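Long-range contact in diaminopimelate decarboxylase (Phaeodactylum tricornutum, PDB 7JPJ), which probably catalyses the pyridoxal-phosphate-dependent decarboxylation of diaminopimelate, the step that yields lysine, and works as an obligate dimer: residues Pro6-Ala17 with Thr332-Val343. Numbering follows the deposited sequence.
Sequences PLQSIFLTPETA and TILPGSGNSADV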
loop_
_atom_site.group_PDB
_atom_site.type_symbol
_atom_site.label_atom_id
_atom_site.label_comp_id
_atom_site.label_asym_id
_atom_site.label_seq_id
_atom_site.Cartn_x
_atom_site.Cartn_y
_atom_site.Cartn_z
ATOM N N PRO A 6 -23.248 -10.221 -17.633
ATOM C CA PRO A 6 -23.651 -8.813 -17.537
ATOM C C PRO A 6 -23.393 -8.070 -18.839
ATOM O O PRO A 6 -22.337 -8.210 -19.459
ATOM C CB PRO A 6 -22.777 -8.269 -16.399
ATOM C CG PRO A 6 -22.363 -9.475 -15.620
ATOM C CD PRO A 6 -22.242 -10.583 -16.620
ATOM N N LEU A 7 -24.327 -7.207 -19.221
ATOM C CA LEU A 7 -24.213 -6.504 -20.520
ATOM C C LEU A 7 -23.468 -5.205 -20.287
ATOM O O LEU A 7 -23.083 -4.557 -21.256
ATOM C CB LEU A 7 -25.619 -6.288 -21.070
ATOM C CG LEU A 7 -26.411 -7.558 -21.357
ATOM C CD1 LEU A 7 -27.900 -7.275 -21.304
ATOM C CD2 LEU A 7 -26.024 -8.135 -22.705
ATOM N N GLN A 8 -23.303 -4.857 -19.024
ATOM C CA GLN A 8 -22.508 -3.673 -18.666
ATOM C C GLN A 8 -21.959 -3.908 -17.268
ATOM O O GLN A 8 -22.276 -4.933 -16.683
ATOM C CB GLN A 8 -23.378 -2.419 -18.673
ATOM C CG GLN A 8 -24.691 -2.546 -17.925
ATOM C CD GLN A 8 -25.276 -1.184 -17.653
ATOM O OE1 GLN A 8 -26.070 -0.664 -18.429
ATOM N NE2 GLN A 8 -24.873 -0.584 -16.547
ATOM N N SER A 9 -21.175 -2.972 -16.760
ATOM C CA SER A 9 -20.696 -3.039 -15.366
ATOM C C SER A 9 -21.621 -2.134 -14.554
ATOM O O SER A 9 -22.688 -1.806 -15.055
ATOM C CB SER A 9 -19.275 -2.610 -15.337
ATOM O OG SER A 9 -19.160 -1.229 -15.558
ATOM N N ILE A 10 -21.233 -1.741 -13.352
ATOM C CA ILE A 10 -22.067 -0.779 -12.578
ATOM C C ILE A 10 -22.354 0.473 -13.423
ATOM O O ILE A 10 -23.498 0.946 -13.366
ATOM C CB ILE A 10 -21.459 -0.489 -11.191
ATOM C CG1 ILE A 10 -21.808 -1.582 -10.181
ATOM C CG2 ILE A 10 -21.810 0.891 -10.667
ATOM C CD1 ILE A 10 -23.267 -1.941 -10.163
ATOM N N PHE A 11 -21.389 0.981 -14.195
ATOM C CA PHE A 11 -21.724 2.151 -14.998
ATOM C C PHE A 11 -21.005 2.187 -16.346
ATOM O O PHE A 11 -20.984 3.244 -16.990
ATOM C CB PHE A 11 -21.441 3.456 -14.224
ATOM C CG PHE A 11 -19.998 3.641 -13.812
ATOM C CD1 PHE A 11 -19.069 4.184 -14.689
ATOM C CD2 PHE A 11 -19.582 3.306 -12.531
ATOM C CE1 PHE A 11 -17.744 4.365 -14.306
ATOM C CE2 PHE A 11 -18.258 3.486 -12.140
ATOM C CZ PHE A 11 -17.341 4.017 -13.030
ATOM N N LEU A 12 -20.440 1.070 -16.807
ATOM C CA LEU A 12 -19.657 1.046 -18.041
ATOM C C LEU A 12 -20.179 -0.038 -18.976
ATOM O O LEU A 12 -20.041 -1.230 -18.686
ATOM C CB LEU A 12 -18.173 0.816 -17.749
ATOM C CG LEU A 12 -17.378 1.979 -17.156
ATOM C CD1 LEU A 12 -15.917 1.594 -17.010
ATOM C CD2 LEU A 12 -17.529 3.226 -18.015
ATOM N N THR A 13 -20.766 0.376 -20.095
ATOM C CA THR A 13 -21.037 -0.543 -21.188
ATOM C C THR A 13 -19.741 -0.821 -21.945
ATOM O O THR A 13 -18.750 -0.105 -21.775
ATOM C CB THR A 13 -22.089 0.041 -22.131
ATOM O OG1 THR A 13 -21.547 1.176 -22.816
ATOM C CG2 THR A 13 -23.332 0.458 -21.360
ATOM N N PRO A 14 -19.709 -1.871 -22.772
ATOM C CA PRO A 14 -18.502 -2.100 -23.587
ATOM C C PRO A 14 -18.137 -0.917 -24.466
ATOM O O PRO A 14 -16.949 -0.701 -24.733
ATOM C CB PRO A 14 -18.873 -3.335 -24.418
ATOM C CG PRO A 14 -19.881 -4.050 -23.588
ATOM C CD PRO A 14 -20.668 -2.985 -22.883
ATOM N N GLU A 15 -19.121 -0.135 -24.919
ATOM C CA GLU A 15 -18.811 1.064 -25.692
ATOM C C GLU A 15 -18.223 2.156 -24.804
ATOM O O GLU A 15 -17.255 2.822 -25.188
ATOM C CB GLU A 15 -20.065 1.571 -26.403
ATOM C CG GLU A 15 -20.490 0.750 -27.617
ATOM C CD GLU A 15 -21.262 -0.510 -27.249
ATOM O OE1 GLU A 15 -21.481 -0.749 -26.038
ATOM O OE2 GLU A 15 -21.660 -1.256 -28.172
ATOM N N THR A 16 -18.799 2.353 -23.615
ATOM C CA THR A 16 -18.297 3.382 -22.710
ATOM C C THR A 16 -16.914 3.036 -22.173
ATOM O O THR A 16 -16.121 3.939 -21.880
ATOM C CB THR A 16 -19.266 3.588 -21.545
ATOM O OG1 THR A 16 -20.615 3.499 -22.017
ATOM C CG2 THR A 16 -19.052 4.954 -20.918
ATOM N N ALA A 17 -16.610 1.743 -22.027
ATOM C CA ALA A 17 -15.296 1.339 -21.537
ATOM C C ALA A 17 -14.211 1.654 -22.560
ATOM O O ALA A 17 -13.171 2.228 -22.220
ATOM C CB ALA A 17 -15.299 -0.149 -21.187
ATOM N N THR A 332 -16.549 -7.388 -13.622
ATOM C CA THR A 332 -17.229 -7.672 -14.875
ATOM C C THR A 332 -16.206 -7.673 -15.999
ATOM O O THR A 332 -15.335 -6.798 -16.058
ATOM C CB THR A 332 -18.330 -6.643 -15.167
ATOM O OG1 THR A 332 -19.360 -6.749 -14.177
ATOM C CG2 THR A 332 -18.937 -6.876 -16.541
ATOM N N ILE A 333 -16.310 -8.657 -16.887
ATOM C CA ILE A 333 -15.422 -8.784 -18.035
ATOM C C ILE A 333 -16.209 -8.432 -19.287
ATOM O O ILE A 333 -17.230 -9.064 -19.587
ATOM C CB ILE A 333 -14.823 -10.193 -18.131
ATOM C CG1 ILE A 333 -13.809 -10.398 -17.006
ATOM C CG2 ILE A 333 -14.180 -10.405 -19.496
ATOM C CD1 ILE A 333 -13.309 -11.809 -16.901
ATOM N N LEU A 334 -15.736 -7.421 -20.018
ATOM C CA LEU A 334 -16.356 -6.937 -21.241
ATOM C C LEU A 334 -15.472 -7.245 -22.446
ATOM O O LEU A 334 -14.251 -7.370 -22.306
ATOM C CB LEU A 334 -16.612 -5.428 -21.167
ATOM C CG LEU A 334 -17.549 -4.989 -20.038
ATOM C CD1 LEU A 334 -17.511 -3.482 -19.850
ATOM C CD2 LEU A 334 -18.968 -5.471 -20.305
ATOM N N PRO A 335 -16.054 -7.379 -23.639
ATOM C CA PRO A 335 -15.242 -7.701 -24.821
ATOM C C PRO A 335 -14.301 -6.560 -25.174
ATOM O O PRO A 335 -14.699 -5.393 -25.214
ATOM C CB PRO A 335 -16.285 -7.929 -25.920
ATOM C CG PRO A 335 -17.488 -7.170 -25.458
ATOM C CD PRO A 335 -17.488 -7.293 -23.964
ATOM N N GLY A 336 -13.040 -6.910 -25.437
ATOM C CA GLY A 336 -12.068 -5.946 -25.931
ATOM C C GLY A 336 -12.427 -5.338 -27.272
ATOM O O GLY A 336 -11.750 -4.404 -27.715
ATOM N N SER A 337 -13.464 -5.852 -27.932
ATOM C CA SER A 337 -13.949 -5.229 -29.156
ATOM C C SER A 337 -14.643 -3.905 -28.863
ATOM O O SER A 337 -14.545 -2.956 -29.649
ATOM C CB SER A 337 -14.897 -6.182 -29.879
ATOM O OG SER A 337 -15.941 -5.464 -30.515
ATOM N N GLY A 338 -15.343 -3.820 -27.736
ATOM C CA GLY A 338 -16.137 -2.655 -27.420
ATOM C C GLY A 338 -17.556 -2.702 -27.940
ATOM O O GLY A 338 -18.297 -1.725 -27.760
ATOM N N ASN A 339 -17.957 -3.798 -28.577
ATOM C CA ASN A 339 -19.307 -3.958 -29.102
ATOM C C ASN A 339 -20.142 -4.765 -28.119
ATOM O O ASN A 339 -19.739 -5.857 -27.705
ATOM C CB ASN A 339 -19.287 -4.653 -30.464
ATOM C CG ASN A 339 -18.423 -3.930 -31.481
ATOM O OD1 ASN A 339 -17.985 -4.522 -32.469
ATOM N ND2 ASN A 339 -18.185 -2.642 -31.253
ATOM N N SER A 340 -21.309 -4.230 -27.755
ATOM C CA SER A 340 -22.213 -4.959 -26.875
ATOM C C SER A 340 -22.765 -6.221 -27.521
ATOM O O SER A 340 -23.376 -7.035 -26.822
ATOM C CB SER A 340 -23.363 -4.053 -26.435
ATOM O OG SER A 340 -22.873 -2.830 -25.915
ATOM N N ALA A 341 -22.570 -6.402 -28.827
ATOM C CA ALA A 341 -22.976 -7.640 -29.475
ATOM C C ALA A 341 -22.029 -8.793 -29.161
ATOM O O ALA A 341 -22.434 -9.955 -29.266
ATOM C CB ALA A 341 -23.069 -7.436 -30.987
ATOM N N ASP A 342 -20.789 -8.500 -28.774
ATOM C CA ASP A 342 -19.796 -9.524 -28.481
ATOM C C ASP A 342 -19.760 -9.920 -27.011
ATOM O O ASP A 342 -18.812 -10.591 -26.590
ATOM C CB ASP A 342 -18.404 -9.058 -28.917
ATOM C CG ASP A 342 -18.369 -8.599 -30.356
ATOM O OD1 ASP A 342 -19.159 -9.125 -31.171
ATOM O OD2 ASP A 342 -17.546 -7.718 -30.678
ATOM N N VAL A 343 -20.758 -9.522 -26.221
ATOM C CA VAL A 343 -20.799 -9.951 -24.826
ATOM C C VAL A 343 -20.986 -11.463 -24.745
ATOM O O VAL A 343 -20.200 -12.167 -24.099
ATOM C CB VAL A 343 -21.903 -9.202 -24.059
ATOM C CG1 VAL A 343 -21.921 -9.640 -22.604
ATOM C CG2 VAL A 343 -21.693 -7.700 -24.166
#
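The N-terminal loop 6-13 runs beside Thr332 of strand 331-334, turns back between Ser9 and Leu12, and starts helix 14-24 against the type I turn Pro335-Gly338, where the CA atoms of Pro14 and Gly338 come within 4.5 Å. Pro14, the first residue of that helix, points its ring toward residues 332-343: CG meets Leu334 CD2 at 3.7 Å, the two side chains crossing at about a right angle, and also touches Pro335 CD and Val343 CG2. Leu334 spreads its methyls over the junction of loop and helix, CD2 over one face of the Pro14 ring and CD1 against Leu12 O and Ala17 CB. With CG beside the backbone N (chi1 -75°) and a bend at chi2, Glu15 folds back past Gly338 O, bringing its carboxylate to Ser340, whose backbone N donates to Glu15 OE2 at 3.0 Å, an N-H...O angle of 158°, from above the carboxylate plane. Gly338 packs against the backbone and CB of Pro14; its CA makes a CH...O contact with Pro14 O at 3.4 Å. A serine in place of Pro14 would probably leave Leu334 CD2 and Val343 CG2 without their ring partner and open a gap beside Pro335. At the other end, Thr332 CG2 packs on Pro6 CB at 4.1 Å, and Val343 CG1 lies 3.5 Å from Pro6 O. The loop holds its own bend: Ser9 OG accepts from Leu12 N in an ST motif, while Ser9 N bonds to Leu12 O. Strand 331-334 pairs with strand 386-390, to which Ile10 N is also tied through Asp390. The arrangement thus packs the chain's N-terminal segment and first helix on the mixed beta-sheet domain that accompanies the TIM barrel in fold type III PLP-dependent decarboxylases, away from the d-lysine site.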